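Local structure of DegQ (Legionella pneumophila, 4YO1) at residues T90-I95 against G118-D123; I139-K144 against P235-K240. The protein probably acts as a periplasmic HtrA-family serine endopeptidase and chaperone, of which this chain holds the trypsin-like protease domain and the first PDZ domain. The protein carries 1 engineered substitution. All blocks are in the same frame, centred on the assembly; numbering follows the deposited sequence.

Interaction 1: residues T90-I95 against G118-D123; sequences TNDHVI and GDSETD. With CD (cadmium ion), chain D.
His93 and Asp123 meet first through the backbone of the histidine. The N-H of His93 donates to Asp123 OD1 at 3.0 Å and uses the syn lone pair of that oxygen. The N-H of Asp92 is shared weakly between two acceptors of the same residue, Asp123 OD1 at 2.8 Å and Asp123 O at 3.2 Å. OD1 thus faces two consecutive backbone amides, though only the His93 bond is well formed. CG of Asp123 is anti to its backbone N (chi1 -171°), which carries the group out to 90-95.

The other oxygen, OD2, lies 3.3 Å from His93 ND1. The angle is poor for a hydrogen bond, and the ring and carboxylate planes are 72° apart. Asn91 ND2 comes to 2.6 Å from Asp123 OD2, again at too poor an angle. The two side chains cross at about a right angle, their amide and carboxylate planes 58° apart. Asn91 also touches Ala202, the engineered residue at the predicted position of the triad serine.

Further out, Asp92 packs its CB against Asp123 OD1 and the carbonyl of Asp119. Its OD1 lies 3.9 Å from Gly118 CA. OD2 of Asp92 forms a salt bridge with Arg96. Within 118-123, Asp119 OD2 accepts from Thr122 N, an Asx motif that braces the turn leading to Asp123, and from Thr122 OG1 at 2.6 Å. Glu121 OE2 on this turn binds a cadmium ion.

His93 and Asp123 are the predicted catalytic-triad histidine and aspartate of a chymotrypsin-like serine protease, on the loops after strand 87-91 and before strand 124-128 of the first beta-barrel.

Interaction 2: residues I139-K144 against P235-K240; sequences IGDSDK and PINMAK. With CD (cadmium ion), chain C.
Asn237 reaches from the first turn of helix 236-249 into the 139-144 loop, and the tight part of the contact gathers round it. Its ND2 donates to Asp141 OD1 at 2.5 Å, nearly straight at 165°, with that oxygen close to the amide plane. The backbone N of Asp143 reaches the same oxygen from the opposite face of the carboxylate, closing an Asx turn. Asp143 OD1 takes a weak bond from Asn237 ND2 at 2.8 Å. Over one face of the amide, Ser142 OG accepts from the backbone N of Asn237 at 3.2 Å. OG sits between the backbone N and the carbonyl carbon (chi1 45°), which turns it to the helix start. Ser142 CB lies 3.6 Å from CB of Pro235, the N-cap residue.

Apolar packing continues at Ile139, whose CD1 lies 3.5 Å from Ile236 CG1. Ile236 CG2 meets the carbonyl of Gly140, and Ile236 also packs on Leu213 and Ile216 of strand 213-217.

The looser side is at the surface. There Lys240 and Ile139 meet tip to tip, the amine end of Lys240 brushing the CD1 methyl of Ile139. At the other end Asp143 OD2 binds a cadmium ion at 2.5 Å, and Gln288 completes the protein ligands.

The Asn237 amide nitrogen, bonded to Asp141 and weakly to Asp143, joins the loop to the helix start together with the Ser142 bond, and the cadmium ion probably offsets part of the local negative charge.

Interaction 1 closes before interaction 2 opens along the chain, and their centres are about 17 Å apart. They meet at one point, where Thr122 CG2 packs on Met238 CE at 3.9 Å. Interaction 1 holds two predicted members of the charge relay system. Interaction 2 stands further off, with the side chain of Pro235 about 11 Å from that of Asp123. It joins a loop after the first barrel to the helix following the last strand of the second. Each contact has its own cadmium ion, bound by Glu121 in 118-123 and by Asp143 in 139-144. Gln288, the second ligand of the latter, links interaction 2 to the PDZ domain.

Interaction 1: residues T90-I95 against G118-D123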
ATOM      1  N   THR A  90      12.745  20.500  -6.567  1.00 60.71           N
ATOM      2  CA  THR A  90      13.065  19.230  -5.950  1.00 60.29           C
ATOM      3  C   THR A  90      13.155  19.479  -4.450  1.00 61.17           C
ATOM      4  O   THR A  90      12.859  20.580  -3.992  1.00 61.08           O
ATOM      5  CB  THR A  90      14.393  18.667  -6.519  1.00 46.99           C
ATOM      6  OG1 THR A  90      14.799  17.514  -5.772  1.00 46.56           O
ATOM      7  CG2 THR A  90      15.485  19.722  -6.469  1.00 48.38           C
ATOM      8  N   ASN A  91      13.549  18.470  -3.680  1.00 63.16           N
ATOM      9  CA  ASN A  91      13.646  18.647  -2.240  1.00 66.20           C
ATOM     10  C   ASN A  91      14.884  19.434  -1.842  1.00 68.40           C
ATOM     11  O   ASN A  91      15.881  19.448  -2.566  1.00 69.03           O
ATOM     12  CB  ASN A  91      13.578  17.309  -1.505  1.00 69.82           C
ATOM     13  CG  ASN A  91      12.197  17.028  -0.937  1.00 71.91           C
ATOM     14  OD1 ASN A  91      11.195  17.574  -1.406  1.00 70.33           O
ATOM     15  ND2 ASN A  91      12.139  16.180   0.087  1.00 74.28           N
ATOM     16  N   ASP A  92      14.809  20.095  -0.691  1.00 70.43           N
ATOM     17  CA  ASP A  92      15.872  20.995  -0.263  1.00 74.82           C
ATOM     18  C   ASP A  92      17.072  20.243   0.276  1.00 77.64           C
ATOM     19  O   ASP A  92      18.214  20.651   0.076  1.00 80.30           O
ATOM     20  CB  ASP A  92      15.368  21.971   0.799  1.00 75.26           C
ATOM     21  CG  ASP A  92      16.313  23.135   1.010  1.00 78.27           C
ATOM     22  OD1 ASP A  92      17.091  23.433   0.077  1.00 79.54           O
ATOM     23  OD2 ASP A  92      16.283  23.747   2.104  1.00 79.41           O
ATOM     24  N   HIS A  93      16.808  19.142   0.967  1.00 79.07           N
ATOM     25  CA  HIS A  93      17.877  18.393   1.611  1.00 82.34           C
ATOM     26  C   HIS A  93      18.670  17.553   0.623  1.00 81.40           C
ATOM     27  O   HIS A  93      19.733  17.051   0.957  1.00 84.63           O
ATOM     28  CB  HIS A  93      17.340  17.516   2.744  1.00 85.18           C
ATOM     29  CG  HIS A  93      16.564  16.332   2.272  1.00 86.24           C
ATOM     30  ND1 HIS A  93      15.708  16.388   1.192  1.00 85.86           N
ATOM     31  CD2 HIS A  93      16.522  15.055   2.720  1.00 87.88           C
ATOM     32  CE1 HIS A  93      15.167  15.198   1.001  1.00 85.93           C
ATOM     33  NE2 HIS A  93      15.645  14.371   1.918  1.00 87.37           N
ATOM     34  N   VAL A  94      18.162  17.398  -0.592  1.00 78.12           N
ATOM     35  CA  VAL A  94      18.884  16.630  -1.596  1.00 78.88           C
ATOM     36  C   VAL A  94      20.081  17.423  -2.092  1.00 81.09           C
ATOM     37  O   VAL A  94      21.155  16.872  -2.336  1.00 85.08           O
ATOM     38  CB  VAL A  94      18.006  16.283  -2.806  1.00 77.61           C
ATOM     39  CG1 VAL A  94      18.703  15.255  -3.674  1.00 78.16           C
ATOM     40  CG2 VAL A  94      16.652  15.766  -2.354  1.00 77.05           C
ATOM     41  N   ILE A  95      19.890  18.727  -2.233  1.00 80.13           N
ATOM     42  CA  ILE A  95      20.924  19.599  -2.764  1.00 82.12           C
ATOM     43  C   ILE A  95      21.655  20.298  -1.633  1.00 83.31           C
ATOM     44  O   ILE A  95      22.181  21.388  -1.808  1.00 84.82           O
ATOM     45  CB  ILE A  95      20.335  20.636  -3.742  1.00 82.46           C
ATOM     46  CG1 ILE A  95      19.124  21.334  -3.116  1.00 80.99           C
ATOM     47  CG2 ILE A  95      19.927  19.957  -5.042  1.00 82.12           C
ATOM     48  CD1 ILE A  95      19.412  22.711  -2.562  1.00 82.52           C
ATOM     49  N   GLY A 118      16.399  27.833  -2.152  1.00 61.24           N
ATOM     50  CA  GLY A 118      15.680  26.735  -1.545  1.00 57.80           C
ATOM     51  C   GLY A 118      15.056  27.157  -0.239  1.00 58.28           C
ATOM     52  O   GLY A 118      15.451  28.163   0.350  1.00 60.58           O
ATOM     53  N   ASP A 119      14.079  26.386   0.216  1.00 57.32           N
ATOM     54  CA  ASP A 119      13.365  26.695   1.439  1.00 58.88           C
ATOM     55  C   ASP A 119      13.459  25.501   2.383  1.00 61.21           C
ATOM     56  O   ASP A 119      13.279  24.363   1.960  1.00 61.61           O
ATOM     57  CB  ASP A 119      11.915  27.007   1.106  1.00 57.00           C
ATOM     58  CG  ASP A 119      11.078  27.212   2.327  1.00 57.22           C
ATOM     59  OD1 ASP A 119      11.530  27.923   3.244  1.00 59.61           O
ATOM     60  OD2 ASP A 119       9.966  26.659   2.371  1.00 56.17           O
ATOM     61  N   SER A 120      13.748  25.766   3.657  1.00 63.06           N
ATOM     62  CA  SER A 120      13.993  24.709   4.644  1.00 63.34           C
ATOM     63  C   SER A 120      12.694  24.114   5.156  1.00 60.40           C
ATOM     64  O   SER A 120      12.484  22.901   5.108  1.00 57.84           O
ATOM     65  CB  SER A 120      14.800  25.250   5.838  1.00 67.29           C
ATOM     66  OG  SER A 120      15.960  25.962   5.426  1.00 70.55           O
ATOM     67  N   GLU A 121      11.828  24.992   5.645  1.00 60.67           N
ATOM     68  CA  GLU A 121      10.592  24.595   6.315  1.00 59.94           C
ATOM     69  C   GLU A 121       9.653  23.720   5.466  1.00 57.35           C
ATOM     70  O   GLU A 121       9.016  22.816   5.993  1.00 58.57           O
ATOM     71  CB  GLU A 121       9.858  25.825   6.867  1.00 61.49           C
ATOM     72  CG  GLU A 121      10.385  27.164   6.343  1.00 64.23           C
ATOM     73  CD  GLU A 121      11.680  27.633   7.017  1.00 68.93           C
ATOM     74  OE1 GLU A 121      11.664  27.955   8.227  1.00 71.93           O
ATOM     75  OE2 GLU A 121      12.716  27.696   6.318  1.00 69.93           O
ATOM     76  N   THR A 122       9.568  23.972   4.163  1.00 54.37           N
ATOM     77  CA  THR A 122       8.780  23.108   3.282  1.00 50.35           C
ATOM     78  C   THR A 122       9.644  22.023   2.633  1.00 52.99           C
ATOM     79  O   THR A 122       9.139  21.193   1.873  1.00 52.38           O
ATOM     80  CB  THR A 122       8.075  23.904   2.156  1.00 44.97           C
ATOM     81  OG1 THR A 122       9.060  24.464   1.280  1.00 45.71           O
ATOM     82  CG2 THR A 122       7.216  25.010   2.727  1.00 42.74           C
ATOM     83  N   ASP A 123      10.942  22.039   2.938  1.00 55.64           N
ATOM     84  CA  ASP A 123      11.925  21.174   2.285  1.00 56.40           C
ATOM     85  C   ASP A 123      11.840  21.270   0.771  1.00 52.89           C
ATOM     86  O   ASP A 123      11.722  20.264   0.078  1.00 53.77           O
ATOM     87  CB  ASP A 123      11.788  19.717   2.733  1.00 59.82           C
ATOM     88  CG  ASP A 123      12.938  18.842   2.232  1.00 64.53           C
ATOM     89  OD1 ASP A 123      14.025  19.391   1.943  1.00 66.67           O
ATOM     90  OD2 ASP A 123      12.757  17.611   2.117  1.00 65.64           O
TER
HETATM   91 CD    CD D 403      13.242  29.977   6.227  1.00 91.06          CD

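Interaction 2: residues I139-K144 against P235-K240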
ATOM      1  N   ILE A 139      -0.691  20.857 -14.593  1.00 63.34           N
ATOM      2  CA  ILE A 139      -0.658  21.078 -13.145  1.00 60.82           C
ATOM      3  C   ILE A 139      -2.002  21.561 -12.580  1.00 60.29           C
ATOM      4  O   ILE A 139      -2.681  22.397 -13.185  1.00 63.59           O
ATOM      5  CB  ILE A 139       0.545  21.973 -12.724  1.00 49.50           C
ATOM      6  CG1 ILE A 139       0.089  23.256 -12.048  1.00 49.96           C
ATOM      7  CG2 ILE A 139       1.440  22.278 -13.914  1.00 51.56           C
ATOM      8  CD1 ILE A 139       0.155  23.183 -10.552  1.00 48.91           C
ATOM      9  N   GLY A 140      -2.375  21.023 -11.420  1.00 56.44           N
ATOM     10  CA  GLY A 140      -3.689  21.275 -10.859  1.00 55.77           C
ATOM     11  C   GLY A 140      -3.771  22.237  -9.684  1.00 55.38           C
ATOM     12  O   GLY A 140      -2.848  22.996  -9.404  1.00 53.59           O
ATOM     13  N   ASP A 141      -4.907  22.213  -8.999  1.00 57.74           N
ATOM     14  CA  ASP A 141      -5.094  23.043  -7.818  1.00 59.28           C
ATOM     15  C   ASP A 141      -5.217  22.162  -6.584  1.00 57.82           C
ATOM     16  O   ASP A 141      -6.076  21.281  -6.514  1.00 56.93           O
ATOM     17  CB  ASP A 141      -6.341  23.921  -7.963  1.00 62.56           C
ATOM     18  CG  ASP A 141      -6.459  24.969  -6.858  1.00 63.88           C
ATOM     19  OD1 ASP A 141      -5.779  24.842  -5.815  1.00 62.39           O
ATOM     20  OD2 ASP A 141      -7.242  25.928  -7.029  1.00 66.70           O
ATOM     21  N   SER A 142      -4.362  22.418  -5.604  1.00 57.42           N
ATOM     22  CA  SER A 142      -4.394  21.664  -4.361  1.00 58.66           C
ATOM     23  C   SER A 142      -5.591  22.053  -3.487  1.00 59.02           C
ATOM     24  O   SER A 142      -5.875  21.408  -2.475  1.00 58.86           O
ATOM     25  CB  SER A 142      -3.084  21.853  -3.606  1.00 60.42           C
ATOM     26  OG  SER A 142      -2.704  23.215  -3.593  1.00 63.23           O
ATOM     27  N   ASP A 143      -6.306  23.101  -3.886  1.00 59.59           N
ATOM     28  CA  ASP A 143      -7.499  23.501  -3.154  1.00 59.90           C
ATOM     29  C   ASP A 143      -8.650  22.541  -3.428  1.00 59.15           C
ATOM     30  O   ASP A 143      -9.494  22.305  -2.565  1.00 59.77           O
ATOM     31  CB  ASP A 143      -7.893  24.938  -3.494  1.00 62.86           C
ATOM     32  CG  ASP A 143      -6.848  25.935  -3.054  1.00 63.89           C
ATOM     33  OD1 ASP A 143      -5.865  25.494  -2.418  1.00 62.85           O
ATOM     34  OD2 ASP A 143      -7.010  27.150  -3.324  1.00 65.42           O
ATOM     35  N   LYS A 144      -8.673  21.982  -4.632  1.00 58.18           N
ATOM     36  CA  LYS A 144      -9.719  21.042  -5.013  1.00 58.72           C
ATOM     37  C   LYS A 144      -9.486  19.680  -4.373  1.00 54.47           C
ATOM     38  O   LYS A 144     -10.363  18.823  -4.390  1.00 53.28           O
ATOM     39  CB  LYS A 144      -9.804  20.914  -6.537  1.00 62.86           C
ATOM     40  CG  LYS A 144     -10.643  21.998  -7.210  1.00 68.44           C
ATOM     41  CD  LYS A 144      -9.955  22.573  -8.450  1.00 72.21           C
ATOM     42  CE  LYS A 144      -9.696  21.523  -9.543  1.00 74.72           C
ATOM     43  NZ  LYS A 144     -10.926  21.144 -10.317  1.00 78.30           N
ATOM     44  N   PRO A 235       1.471  20.761  -0.916  1.00 45.55           N
ATOM     45  CA  PRO A 235       0.430  21.135  -1.881  1.00 45.15           C
ATOM     46  C   PRO A 235       1.007  22.098  -2.900  1.00 46.41           C
ATOM     47  O   PRO A 235       1.610  23.093  -2.505  1.00 49.02           O
ATOM     48  CB  PRO A 235      -0.596  21.860  -1.018  1.00 45.15           C
ATOM     49  CG  PRO A 235      -0.361  21.361   0.351  1.00 44.85           C
ATOM     50  CD  PRO A 235       1.104  21.142   0.456  1.00 44.29           C
ATOM     51  N   ILE A 236       0.842  21.796  -4.183  1.00 44.60           N
ATOM     52  CA  ILE A 236       1.509  22.543  -5.245  1.00 42.94           C
ATOM     53  C   ILE A 236       1.204  24.046  -5.237  1.00 45.13           C
ATOM     54  O   ILE A 236       1.982  24.843  -5.754  1.00 47.24           O
ATOM     55  CB  ILE A 236       1.209  21.940  -6.640  1.00 40.99           C
ATOM     56  CG1 ILE A 236       2.102  22.567  -7.718  1.00 41.61           C
ATOM     57  CG2 ILE A 236      -0.250  22.068  -6.981  1.00 40.84           C
ATOM     58  CD1 ILE A 236       3.580  22.204  -7.582  1.00 40.26           C
ATOM     59  N   ASN A 237       0.086  24.447  -4.645  1.00 43.93           N
ATOM     60  CA  ASN A 237      -0.183  25.870  -4.521  1.00 44.48           C
ATOM     61  C   ASN A 237       0.898  26.497  -3.668  1.00 45.31           C
ATOM     62  O   ASN A 237       1.580  27.420  -4.093  1.00 48.35           O
ATOM     63  CB  ASN A 237      -1.561  26.124  -3.915  1.00 45.02           C
ATOM     64  CG  ASN A 237      -2.680  25.878  -4.900  1.00 45.89           C
ATOM     65  OD1 ASN A 237      -2.467  25.887  -6.111  1.00 48.43           O
ATOM     66  ND2 ASN A 237      -3.880  25.657  -4.387  1.00 44.84           N
ATOM     67  N   MET A 238       1.058  25.963  -2.468  1.00 44.42           N
ATOM     68  CA  MET A 238       2.105  26.386  -1.552  1.00 45.28           C
ATOM     69  C   MET A 238       3.480  26.262  -2.188  1.00 45.86           C
ATOM     70  O   MET A 238       4.330  27.133  -2.025  1.00 47.67           O
ATOM     71  CB  MET A 238       2.043  25.518  -0.303  1.00 45.69           C
ATOM     72  CG  MET A 238       3.034  25.846   0.781  1.00 46.00           C
ATOM     73  SD  MET A 238       2.466  25.128   2.333  1.00 90.60           S
ATOM     74  CE  MET A 238       3.538  25.980   3.490  1.00132.25           C
ATOM     75  N   ALA A 239       3.697  25.172  -2.913  1.00 45.63           N
ATOM     76  CA  ALA A 239       4.979  24.943  -3.566  1.00 48.12           C
ATOM     77  C   ALA A 239       5.289  26.054  -4.557  1.00 53.36           C
ATOM     78  O   ALA A 239       6.396  26.596  -4.569  1.00 55.72           O
ATOM     79  CB  ALA A 239       4.986  23.606  -4.256  1.00 46.39           C
ATOM     80  N   LYS A 240       4.306  26.398  -5.383  1.00 54.62           N
ATOM     81  CA  LYS A 240       4.502  27.436  -6.382  1.00 55.50           C
ATOM     82  C   LYS A 240       4.689  28.797  -5.728  1.00 55.02           C
ATOM     83  O   LYS A 240       5.484  29.606  -6.200  1.00 55.95           O
ATOM     84  CB  LYS A 240       3.361  27.447  -7.400  1.00 56.71           C
ATOM     85  CG  LYS A 240       3.554  26.415  -8.504  1.00 57.93           C
ATOM     86  CD  LYS A 240       2.549  26.559  -9.639  1.00 60.71           C
ATOM     87  CE  LYS A 240       1.125  26.396  -9.130  1.00 61.69           C
ATOM     88  NZ  LYS A 240       0.104  26.367 -10.214  1.00 63.85           N
TER
HETATM   89 CD    CD C 402      -5.823  29.083  -2.330  1.00135.38          CD